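Local structure of 2-dehydropantoate 2-reductase (Enterococcus faecium, 3WFJ) at residues A[126-131]-A[144-149]; A[102-107]-A[271-276]; A[35-40]-A[59-64]. The protein probably catalyses the NADPH-dependent reduction of ketopantoate to pantoate in pantothenate biosynthesis, and binds NAD(+) in this structure. One frame throughout, in Å; residues are numbered along the deposited sequence.

Contact 1: residues A[126-131]-A[144-149]; sequences NTMWTA and SGSVEL. With NAD (nicotinamide-adenine-dinucleotide), chain I.
Asn126 and Glu148 form a hydrogen-bonded pair between two antiparallel strands, and the backbone bonding here is close to textbook. Asn126 N donates to Glu148 O at 3.1 Å, and Glu148 N returns a 3.0 Å bond to Asn126 O with an N-H...O angle of 170°. One residue further along, Thr127 and Val147 make the non-hydrogen-bonded pair, and their side chains share the face that Phe15 of helix 10-21 covers.

Beyond this pair the bonding passes partly to a side chain. Ser146 O takes two donors, Thr127 OG1 at 2.9 Å and Met128 N at 3.0 Å, which arrive from opposite faces of its carbonyl plane. Thr127 can reach because its hydroxyl lies trans to the backbone N (chi1 -180°). Thr127 OG1 itself accepts from Trp129 N at 2.9 Å, an ST turn as the strand ends.

Aromatic contacts follow. Trp129 lays one face of its indole along the backbone of 144-146: Gly145 CA stands 3.7 Å from the centroid of the five-membered ring, a CH-pi contact, while Ser144 C and Ser146 N lie nearer the rim. Val147 CG2 comes up to the ring edge near its plane, and Trp129 NE1 is bonded outside the pair, to Leu172 O.

Ligand bonds end the segment. Ala131 N donates to O7N of the nicotinamide amide, and N7N of that amide donates back to Ala131 O, each at 2.9 Å.

The strand pair, the ST turn and the indole packing are consistent with a defined course for the chain leaving strand 122-127 in this Rossmann-type domain. The backbone of Ala131 then binds both polar atoms of the carboxamide, consistent with setting the rotation of the nicotinamide.

Contact 2: residues A[102-107]-A[271-276]; sequences CLLNGI and LTEIDY. With NAD (nicotinamide-adenine-dinucleotide), chain I.
Glu273 approaches Leu104 with its CG trans to the carbonyl carbon (chi1 -58°) and its chain straight beyond that point (chi2 179°), which carries the carboxyl group across to the 102-107 loop. Leu104 crosses it at about a right angle, CD1 lying 4.0 Å from Glu273 OE2. The carboxyl group and the amide of Asn105 converge on the nicotinamide ribose: O2D of NAD is modelled as donating to Glu273 OE1 and accepting from Asn105 ND2. Several atoms here are crowded in the model, so the details of this grip are doubtful, although both residues are observed NAD(+) ligands. The other ends are held from outside, Asn105 OD1 by Lys187 NZ and Glu273 OE2 by Ala80 N.

A second, purely backbone link lies further along. Ile107 N gives a weak, bent hydrogen bond to Tyr276 O, 2.9 Å long with an angle of 124° at the hydrogen. Tyr276 N in turn donates to Glu273 O at 2.8 Å, joining the two contacting residues of 271-276 through a tight turn.

The contact bridges the Rossmann-type domain and the helical C-terminal domain beside the nicotinamide ribose. Its first loop leaves strand 100-102 and leads to helix 110-116, with Ile107 packed on helix 181-191; its second runs from helix 260-267 to helix 278-288, where Ile274 rests on helix 293-309.

Contact 3: residues A[35-40]-A[59-64]; sequences HVQQIK and IVLQSE
Ile59 and Leu61, from the edge of the Rossmann sheet, fill the hollows that Val36, Ile39 and Lys40 form along one side of helix 33-42. The unit is a beta-alpha-beta crossover: strand 25-30 leads into the helix, and the chain returns as strand 59-61 parallel to strand 25-30, after an excursion through strands 44-47 and 53-55. Helix and returning strand accordingly run nearly antiparallel, at 150° between the short axes, with a closest approach of 8.4 Å.

The principal bump is Ile59. With CG1 trans to the backbone N (chi1 -176°), CD1 and CG2 point to different places on the helix. CD1 settles beside the backbone at Val36, 3.9 Å from Val36 CA, and also meets Ile39 CD1 at 3.8 Å; the two isoleucine side chains cross at about a right angle. CG2 takes the other hollow, 3.7 Å from Lys40 CG and close to Ile39 CG2. One branched residue therefore occupies the groove bounded by Val36 and the residues three and four further on, Ile39 and Lys40.

A second bump is Leu61, two residues further on. It crosses Val36 at about a right angle and sets a single methyl into the fork of the valine, while the bent chain of Gln37 brings NE2 against the same methyl on the more exposed side. Val60, between them, turns to the other face and lies against Ile29.

The same Ile39 CD1 lies over one face of the His35 ring, toward its rim, and the ring nitrogens are bonded to Gly137 N and Ala8 O. His35, in the same helix, touches NAD. At the fork itself the fit is even: Leu61 CD1 is 3.7 Å from both Val36 CG1 and Val36 CG2.

Overall arrangement
Contacts 1 and 2 both touch the cofactor near the middle of the chain, whereas the centre of contact 3 lies about 22 Å from the centre of the chain, at the outer edge of the sheet. Contact 2 is the most buried and joins two domains; contact 1 is partly buried and lies inside the sequence loop that contact 2 closes. They meet directly where Leu103 packs on Asn126 and Val147. Contacts 1 and 3 both reach the same large sheet, with centres about 25 Å apart. Chemistry follows place: strand pairing and an indole face in contact 1, polar groups around the ribose in contact 2, and aliphatic interlocking in contact 3.

Contact 1: residues A[126-131]-A[144-149]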
# COMPACT_ATOMS: atom_id res chain seq x y z
N ASN A 126 -4.63 -7.77 -26.79
CA ASN A 126 -3.58 -7.19 -26.07
C ASN A 126 -2.71 -6.55 -27.05
O ASN A 126 -2.52 -7.12 -28.11
CB ASN A 126 -2.69 -8.36 -25.50
CG ASN A 126 -3.16 -8.84 -24.18
OD1 ASN A 126 -3.67 -8.05 -23.44
ND2 ASN A 126 -2.96 -10.10 -23.85
N THR A 127 -1.91 -5.60 -26.57
CA THR A 127 -0.72 -5.14 -27.32
C THR A 127 0.46 -4.90 -26.37
O THR A 127 0.25 -4.62 -25.18
CB THR A 127 -1.01 -3.84 -28.08
OG1 THR A 127 0.15 -3.42 -28.80
CG2 THR A 127 -1.42 -2.76 -27.16
N MET A 128 1.67 -5.05 -26.92
CA MET A 128 2.94 -4.75 -26.23
C MET A 128 3.50 -3.48 -26.78
O MET A 128 4.63 -3.18 -26.50
CB MET A 128 3.99 -5.86 -26.44
CG MET A 128 3.86 -7.11 -25.61
SD MET A 128 3.71 -6.88 -23.83
CE MET A 128 2.36 -8.02 -23.58
N TRP A 129 2.74 -2.74 -27.59
CA TRP A 129 3.20 -1.44 -28.05
C TRP A 129 3.03 -0.48 -26.92
O TRP A 129 2.16 -0.65 -26.10
CB TRP A 129 2.43 -0.91 -29.30
CG TRP A 129 2.73 -1.56 -30.56
CD1 TRP A 129 2.01 -2.52 -31.17
CD2 TRP A 129 3.81 -1.25 -31.44
NE1 TRP A 129 2.60 -2.89 -32.36
CE2 TRP A 129 3.70 -2.10 -32.57
CE3 TRP A 129 4.89 -0.36 -31.39
CZ2 TRP A 129 4.64 -2.09 -33.63
CZ3 TRP A 129 5.82 -0.38 -32.43
CH2 TRP A 129 5.69 -1.22 -33.53
N THR A 130 3.89 0.53 -26.89
CA THR A 130 3.87 1.61 -25.92
C THR A 130 3.64 2.96 -26.59
O THR A 130 3.74 3.08 -27.79
CB THR A 130 5.20 1.70 -25.12
OG1 THR A 130 6.30 1.75 -26.03
CG2 THR A 130 5.40 0.51 -24.29
N ALA A 131 3.29 3.98 -25.82
CA ALA A 131 3.02 5.34 -26.38
C ALA A 131 2.76 6.32 -25.25
O ALA A 131 2.11 5.97 -24.25
CB ALA A 131 1.82 5.35 -27.34
N SER A 144 9.65 -0.78 -30.01
CA SER A 144 9.02 -1.81 -30.80
C SER A 144 7.68 -2.28 -30.15
O SER A 144 7.15 -1.58 -29.31
CB SER A 144 10.01 -2.96 -31.01
OG SER A 144 10.39 -3.48 -29.75
N GLY A 145 7.13 -3.42 -30.57
CA GLY A 145 5.84 -3.86 -30.11
C GLY A 145 5.27 -5.04 -30.87
O GLY A 145 5.91 -5.57 -31.79
N SER A 146 4.05 -5.44 -30.49
CA SER A 146 3.29 -6.53 -31.17
C SER A 146 1.81 -6.51 -30.77
O SER A 146 1.43 -5.78 -29.81
CB SER A 146 3.88 -7.87 -30.74
OG SER A 146 3.37 -8.27 -29.49
N VAL A 147 0.98 -7.33 -31.42
CA VAL A 147 -0.43 -7.44 -31.06
C VAL A 147 -0.85 -8.93 -31.02
O VAL A 147 -0.33 -9.71 -31.78
CB VAL A 147 -1.36 -6.58 -31.98
CG1 VAL A 147 -2.81 -6.57 -31.50
CG2 VAL A 147 -0.91 -5.13 -32.02
N GLU A 148 -1.76 -9.29 -30.11
CA GLU A 148 -2.41 -10.51 -30.15
C GLU A 148 -3.89 -10.26 -30.07
O GLU A 148 -4.34 -9.35 -29.39
CB GLU A 148 -2.05 -11.34 -28.95
CG GLU A 148 -0.66 -11.96 -29.01
CD GLU A 148 -0.44 -12.89 -27.85
OE1 GLU A 148 -0.73 -14.12 -27.98
OE2 GLU A 148 -0.14 -12.37 -26.75
N LEU A 149 -4.67 -11.08 -30.77
CA LEU A 149 -6.08 -10.85 -30.85
C LEU A 149 -6.74 -12.18 -31.20
O LEU A 149 -6.15 -12.99 -31.94
CB LEU A 149 -6.40 -9.76 -31.92
CG LEU A 149 -6.26 -10.03 -33.44
CD1 LEU A 149 -7.49 -10.73 -34.00
CD2 LEU A 149 -6.07 -8.76 -34.26
PA NAD I . -4.38 7.79 -22.67
O1A NAD I . -5.00 8.26 -21.33
O2A NAD I . -2.94 8.26 -23.02
O5B NAD I . -5.41 8.27 -23.80
C5B NAD I . -6.74 7.67 -23.69
C4B NAD I . -7.84 8.71 -23.52
O4B NAD I . -7.64 9.52 -22.34
C3B NAD I . -7.91 9.65 -24.71
O3B NAD I . -9.26 10.11 -24.84
C2B NAD I . -7.21 10.84 -24.19
O2B NAD I . -7.71 11.88 -25.03
C1B NAD I . -7.73 10.86 -22.74
N9A NAD I . -6.90 11.79 -22.00
C8A NAD I . -5.58 11.69 -21.89
N7A NAD I . -5.07 12.79 -21.29
C5A NAD I . -6.10 13.61 -21.02
C6A NAD I . -6.27 14.93 -20.38
N6A NAD I . -5.20 15.53 -19.90
N1A NAD I . -7.46 15.50 -20.25
C2A NAD I . -8.51 14.80 -20.71
N3A NAD I . -8.44 13.61 -21.35
C4A NAD I . -7.29 12.95 -21.52
O3 NAD I . -4.64 6.13 -22.42
PN NAD I . -3.70 5.10 -23.18
O1N NAD I . -2.22 5.20 -23.24
O2N NAD I . -4.06 5.74 -24.52
O5D NAD I . -4.27 3.56 -23.01
C5D NAD I . -5.35 3.01 -23.75
C4D NAD I . -5.55 1.70 -23.17
O4D NAD I . -4.49 1.00 -23.76
C3D NAD I . -5.33 1.66 -21.63
O3D NAD I . -6.26 0.75 -21.03
C2D NAD I . -3.93 1.11 -21.43
O2D NAD I . -3.89 0.19 -20.42
C1D NAD I . -3.66 0.37 -22.75
N1N NAD I . -2.22 0.51 -23.03
C2N NAD I . -1.58 1.70 -22.94
C3N NAD I . -0.25 1.68 -23.17
C7N NAD I . 0.62 2.94 -23.24
O7N NAD I . 1.84 2.88 -23.52
N7N NAD I . 0.11 4.17 -23.19
C4N NAD I . 0.38 0.45 -23.47
C5N NAD I . -0.30 -0.74 -23.50
C6N NAD I . -1.65 -0.67 -23.33

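Contact 2: residues A[102-107]-A[271-276]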
# COMPACT_ATOMS: atom_id res chain seq x y z
N CYS A 102 -11.05 -4.64 -29.40
CA CYS A 102 -10.54 -4.15 -28.11
C CYS A 102 -9.09 -4.60 -27.87
O CYS A 102 -8.80 -5.80 -27.93
CB CYS A 102 -11.43 -4.69 -27.00
SG CYS A 102 -11.18 -3.90 -25.42
N LEU A 103 -8.21 -3.64 -27.52
CA LEU A 103 -6.80 -3.91 -27.14
C LEU A 103 -6.36 -3.26 -25.81
O LEU A 103 -5.18 -3.26 -25.50
CB LEU A 103 -5.88 -3.42 -28.25
CG LEU A 103 -6.02 -4.15 -29.56
CD1 LEU A 103 -5.03 -3.61 -30.60
CD2 LEU A 103 -5.81 -5.62 -29.39
N LEU A 104 -7.29 -2.60 -25.14
CA LEU A 104 -7.25 -2.27 -23.74
C LEU A 104 -6.59 -3.27 -22.83
O LEU A 104 -6.60 -4.47 -23.08
CB LEU A 104 -8.68 -2.23 -23.34
CG LEU A 104 -9.60 -1.04 -23.57
CD1 LEU A 104 -9.34 -0.07 -22.43
CD2 LEU A 104 -9.40 -0.37 -24.92
N ASN A 105 -6.10 -2.79 -21.68
CA ASN A 105 -5.17 -3.55 -20.79
C ASN A 105 -5.81 -4.29 -19.64
O ASN A 105 -5.12 -5.07 -18.90
CB ASN A 105 -4.09 -2.62 -20.22
CG ASN A 105 -2.76 -2.90 -20.78
OD1 ASN A 105 -2.47 -4.02 -21.22
ND2 ASN A 105 -1.90 -1.93 -20.78
N GLY A 106 -7.07 -4.09 -19.41
CA GLY A 106 -7.59 -4.84 -18.28
C GLY A 106 -8.12 -6.20 -18.71
O GLY A 106 -7.54 -6.84 -19.59
N ILE A 107 -9.28 -6.58 -18.10
CA ILE A 107 -9.87 -7.91 -18.22
C ILE A 107 -11.37 -7.77 -18.19
O ILE A 107 -11.92 -7.09 -17.36
CB ILE A 107 -9.68 -8.72 -16.99
CG1 ILE A 107 -8.27 -9.32 -16.87
CG2 ILE A 107 -10.72 -9.81 -16.91
CD1 ILE A 107 -7.97 -9.73 -15.41
N LEU A 271 -6.68 9.27 -12.95
CA LEU A 271 -7.13 8.07 -12.36
C LEU A 271 -6.54 6.85 -13.03
O LEU A 271 -6.29 6.87 -14.24
CB LEU A 271 -8.69 8.01 -12.45
CG LEU A 271 -9.60 8.83 -11.52
CD1 LEU A 271 -11.07 8.59 -11.93
CD2 LEU A 271 -9.48 8.52 -10.00
N THR A 272 -6.44 5.73 -12.29
CA THR A 272 -5.93 4.48 -12.86
C THR A 272 -7.00 3.50 -13.33
O THR A 272 -8.11 3.55 -12.92
CB THR A 272 -5.11 3.69 -11.82
OG1 THR A 272 -6.05 3.19 -10.85
CG2 THR A 272 -4.07 4.54 -11.24
N GLU A 273 -6.57 2.51 -14.11
CA GLU A 273 -7.41 1.37 -14.49
C GLU A 273 -7.51 0.23 -13.47
O GLU A 273 -7.91 -0.90 -13.83
CB GLU A 273 -6.93 0.78 -15.85
CG GLU A 273 -6.95 1.80 -16.96
CD GLU A 273 -6.47 1.26 -18.27
OE1 GLU A 273 -5.21 0.96 -18.29
OE2 GLU A 273 -7.36 1.22 -19.24
N ILE A 274 -7.15 0.51 -12.20
CA ILE A 274 -7.01 -0.56 -11.19
C ILE A 274 -8.29 -1.40 -11.04
O ILE A 274 -8.18 -2.61 -10.82
CB ILE A 274 -6.58 0.00 -9.87
CG1 ILE A 274 -6.12 -1.12 -8.91
CG2 ILE A 274 -7.71 0.78 -9.28
CD1 ILE A 274 -4.72 -1.68 -9.17
N ASP A 275 -9.46 -0.83 -11.28
CA ASP A 275 -10.72 -1.60 -11.13
C ASP A 275 -10.90 -2.62 -12.20
O ASP A 275 -11.69 -3.57 -12.02
CB ASP A 275 -11.99 -0.73 -11.05
CG ASP A 275 -12.25 -0.20 -9.64
OD1 ASP A 275 -12.30 -1.03 -8.69
OD2 ASP A 275 -12.35 1.04 -9.48
N TYR A 276 -10.16 -2.48 -13.31
CA TYR A 276 -10.30 -3.40 -14.47
C TYR A 276 -9.15 -4.43 -14.55
O TYR A 276 -8.99 -5.16 -15.55
CB TYR A 276 -10.42 -2.58 -15.71
CG TYR A 276 -11.67 -1.71 -15.69
CD1 TYR A 276 -12.82 -2.11 -16.32
CD2 TYR A 276 -11.67 -0.48 -15.07
CE1 TYR A 276 -13.97 -1.32 -16.31
CE2 TYR A 276 -12.79 0.31 -15.04
CZ TYR A 276 -13.94 -0.14 -15.65
OH TYR A 276 -15.05 0.64 -15.60
PA NAD I . -4.38 7.79 -22.67
O1A NAD I . -5.00 8.26 -21.33
O2A NAD I . -2.94 8.26 -23.02
O5B NAD I . -5.41 8.27 -23.80
C5B NAD I . -6.74 7.67 -23.69
C4B NAD I . -7.84 8.71 -23.52
O4B NAD I . -7.64 9.52 -22.34
C3B NAD I . -7.91 9.65 -24.71
O3B NAD I . -9.26 10.11 -24.84
C2B NAD I . -7.21 10.84 -24.19
O2B NAD I . -7.71 11.88 -25.03
C1B NAD I . -7.73 10.86 -22.74
N9A NAD I . -6.90 11.79 -22.00
C8A NAD I . -5.58 11.69 -21.89
N7A NAD I . -5.07 12.79 -21.29
C5A NAD I . -6.10 13.61 -21.02
C6A NAD I . -6.27 14.93 -20.38
N6A NAD I . -5.20 15.53 -19.90
N1A NAD I . -7.46 15.50 -20.25
C2A NAD I . -8.51 14.80 -20.71
N3A NAD I . -8.44 13.61 -21.35
C4A NAD I . -7.29 12.95 -21.52
O3 NAD I . -4.64 6.13 -22.42
PN NAD I . -3.70 5.10 -23.18
O1N NAD I . -2.22 5.20 -23.24
O2N NAD I . -4.06 5.74 -24.52
O5D NAD I . -4.27 3.56 -23.01
C5D NAD I . -5.35 3.01 -23.75
C4D NAD I . -5.55 1.70 -23.17
O4D NAD I . -4.49 1.00 -23.76
C3D NAD I . -5.33 1.66 -21.63
O3D NAD I . -6.26 0.75 -21.03
C2D NAD I . -3.93 1.11 -21.43
O2D NAD I . -3.89 0.19 -20.42
C1D NAD I . -3.66 0.37 -22.75
N1N NAD I . -2.22 0.51 -23.03
C2N NAD I . -1.58 1.70 -22.94
C3N NAD I . -0.25 1.68 -23.17
C7N NAD I . 0.62 2.94 -23.24
O7N NAD I . 1.84 2.88 -23.52
N7N NAD I . 0.11 4.17 -23.19
C4N NAD I . 0.38 0.45 -23.47
C5N NAD I . -0.30 -0.74 -23.50
C6N NAD I . -1.65 -0.67 -23.33

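Contact 3: residues A[35-40]-A[59-64]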
# COMPACT_ATOMS: atom_id res chain seq x y z
N HIS A 35 -7.32 18.32 -27.11
CA HIS A 35 -6.66 17.37 -28.00
C HIS A 35 -7.27 17.45 -29.41
O HIS A 35 -6.54 17.57 -30.41
CB HIS A 35 -6.90 15.98 -27.41
CG HIS A 35 -6.07 14.91 -28.01
ND1 HIS A 35 -4.73 15.06 -28.25
CD2 HIS A 35 -6.37 13.63 -28.34
CE1 HIS A 35 -4.23 13.93 -28.71
NE2 HIS A 35 -5.21 13.04 -28.77
N VAL A 36 -8.60 17.39 -29.46
CA VAL A 36 -9.29 17.46 -30.71
C VAL A 36 -8.91 18.74 -31.42
O VAL A 36 -8.40 18.67 -32.55
CB VAL A 36 -10.85 17.46 -30.52
CG1 VAL A 36 -11.55 17.71 -31.85
CG2 VAL A 36 -11.35 16.16 -29.93
N GLN A 37 -9.26 19.87 -30.80
CA GLN A 37 -9.17 21.16 -31.43
C GLN A 37 -7.75 21.26 -31.92
O GLN A 37 -7.51 21.57 -33.07
CB GLN A 37 -9.55 22.32 -30.49
CG GLN A 37 -11.00 22.29 -29.97
CD GLN A 37 -12.08 22.02 -31.05
OE1 GLN A 37 -12.08 22.62 -32.13
NE2 GLN A 37 -13.02 21.10 -30.74
N GLN A 38 -6.80 20.93 -31.05
CA GLN A 38 -5.39 21.05 -31.37
C GLN A 38 -5.05 20.28 -32.65
O GLN A 38 -4.19 20.75 -33.39
CB GLN A 38 -4.50 20.55 -30.20
CG GLN A 38 -3.03 20.98 -30.28
CD GLN A 38 -2.83 22.47 -29.96
OE1 GLN A 38 -3.65 23.09 -29.28
NE2 GLN A 38 -1.73 23.06 -30.47
N ILE A 39 -5.67 19.11 -32.85
CA ILE A 39 -5.38 18.22 -34.01
C ILE A 39 -6.14 18.60 -35.29
O ILE A 39 -5.58 18.53 -36.38
CB ILE A 39 -5.67 16.75 -33.69
CG1 ILE A 39 -4.70 16.21 -32.64
CG2 ILE A 39 -5.55 15.90 -34.94
CD1 ILE A 39 -5.06 14.82 -32.09
N LYS A 40 -7.39 19.03 -35.16
CA LYS A 40 -8.05 19.74 -36.26
C LYS A 40 -7.16 20.83 -36.87
O LYS A 40 -6.99 20.89 -38.08
CB LYS A 40 -9.36 20.40 -35.80
CG LYS A 40 -10.41 19.41 -35.30
CD LYS A 40 -11.79 19.58 -35.95
CE LYS A 40 -12.89 19.35 -34.93
NZ LYS A 40 -14.23 19.05 -35.50
N ILE A 59 -10.70 14.07 -37.21
CA ILE A 59 -10.94 13.84 -35.81
C ILE A 59 -12.20 14.48 -35.35
O ILE A 59 -12.48 15.63 -35.67
CB ILE A 59 -9.74 14.32 -34.94
CG1 ILE A 59 -9.99 13.95 -33.46
CG2 ILE A 59 -9.49 15.80 -35.07
CD1 ILE A 59 -8.75 14.05 -32.57
N VAL A 60 -12.99 13.73 -34.64
CA VAL A 60 -14.33 14.18 -34.23
C VAL A 60 -14.52 14.00 -32.74
O VAL A 60 -14.18 12.93 -32.18
CB VAL A 60 -15.43 13.40 -35.03
CG1 VAL A 60 -15.42 11.89 -34.75
CG2 VAL A 60 -16.81 13.96 -34.79
N LEU A 61 -15.10 15.01 -32.10
CA LEU A 61 -15.59 14.84 -30.72
C LEU A 61 -16.59 13.72 -30.75
O LEU A 61 -17.15 13.43 -31.78
CB LEU A 61 -16.29 16.08 -30.19
CG LEU A 61 -15.50 16.78 -29.12
CD1 LEU A 61 -14.62 17.81 -29.80
CD2 LEU A 61 -16.48 17.41 -28.15
N GLN A 62 -16.83 13.12 -29.61
CA GLN A 62 -17.60 11.92 -29.59
C GLN A 62 -19.06 12.20 -29.44
O GLN A 62 -19.88 11.33 -29.60
CB GLN A 62 -17.01 10.95 -28.58
CG GLN A 62 -17.27 11.29 -27.14
CD GLN A 62 -16.50 10.37 -26.21
OE1 GLN A 62 -15.33 10.61 -25.92
NE2 GLN A 62 -17.19 9.38 -25.67
N SER A 63 -19.40 13.46 -29.27
CA SER A 63 -20.76 13.88 -29.75
C SER A 63 -20.84 14.27 -31.29
O SER A 63 -20.55 15.42 -31.65
CB SER A 63 -21.38 14.85 -28.78
OG SER A 63 -21.97 14.07 -27.72
N GLU A 64 -21.10 13.22 -32.13
CA GLU A 64 -21.33 13.18 -33.63
C GLU A 64 -21.60 11.70 -34.08
O GLU A 64 -21.36 11.28 -35.24
CB GLU A 64 -20.18 13.73 -34.45
CG GLU A 64 -20.14 15.27 -34.64
CD GLU A 64 -19.76 15.79 -36.08
OE1 GLU A 64 -19.31 14.97 -36.93
OE2 GLU A 64 -19.92 17.04 -36.35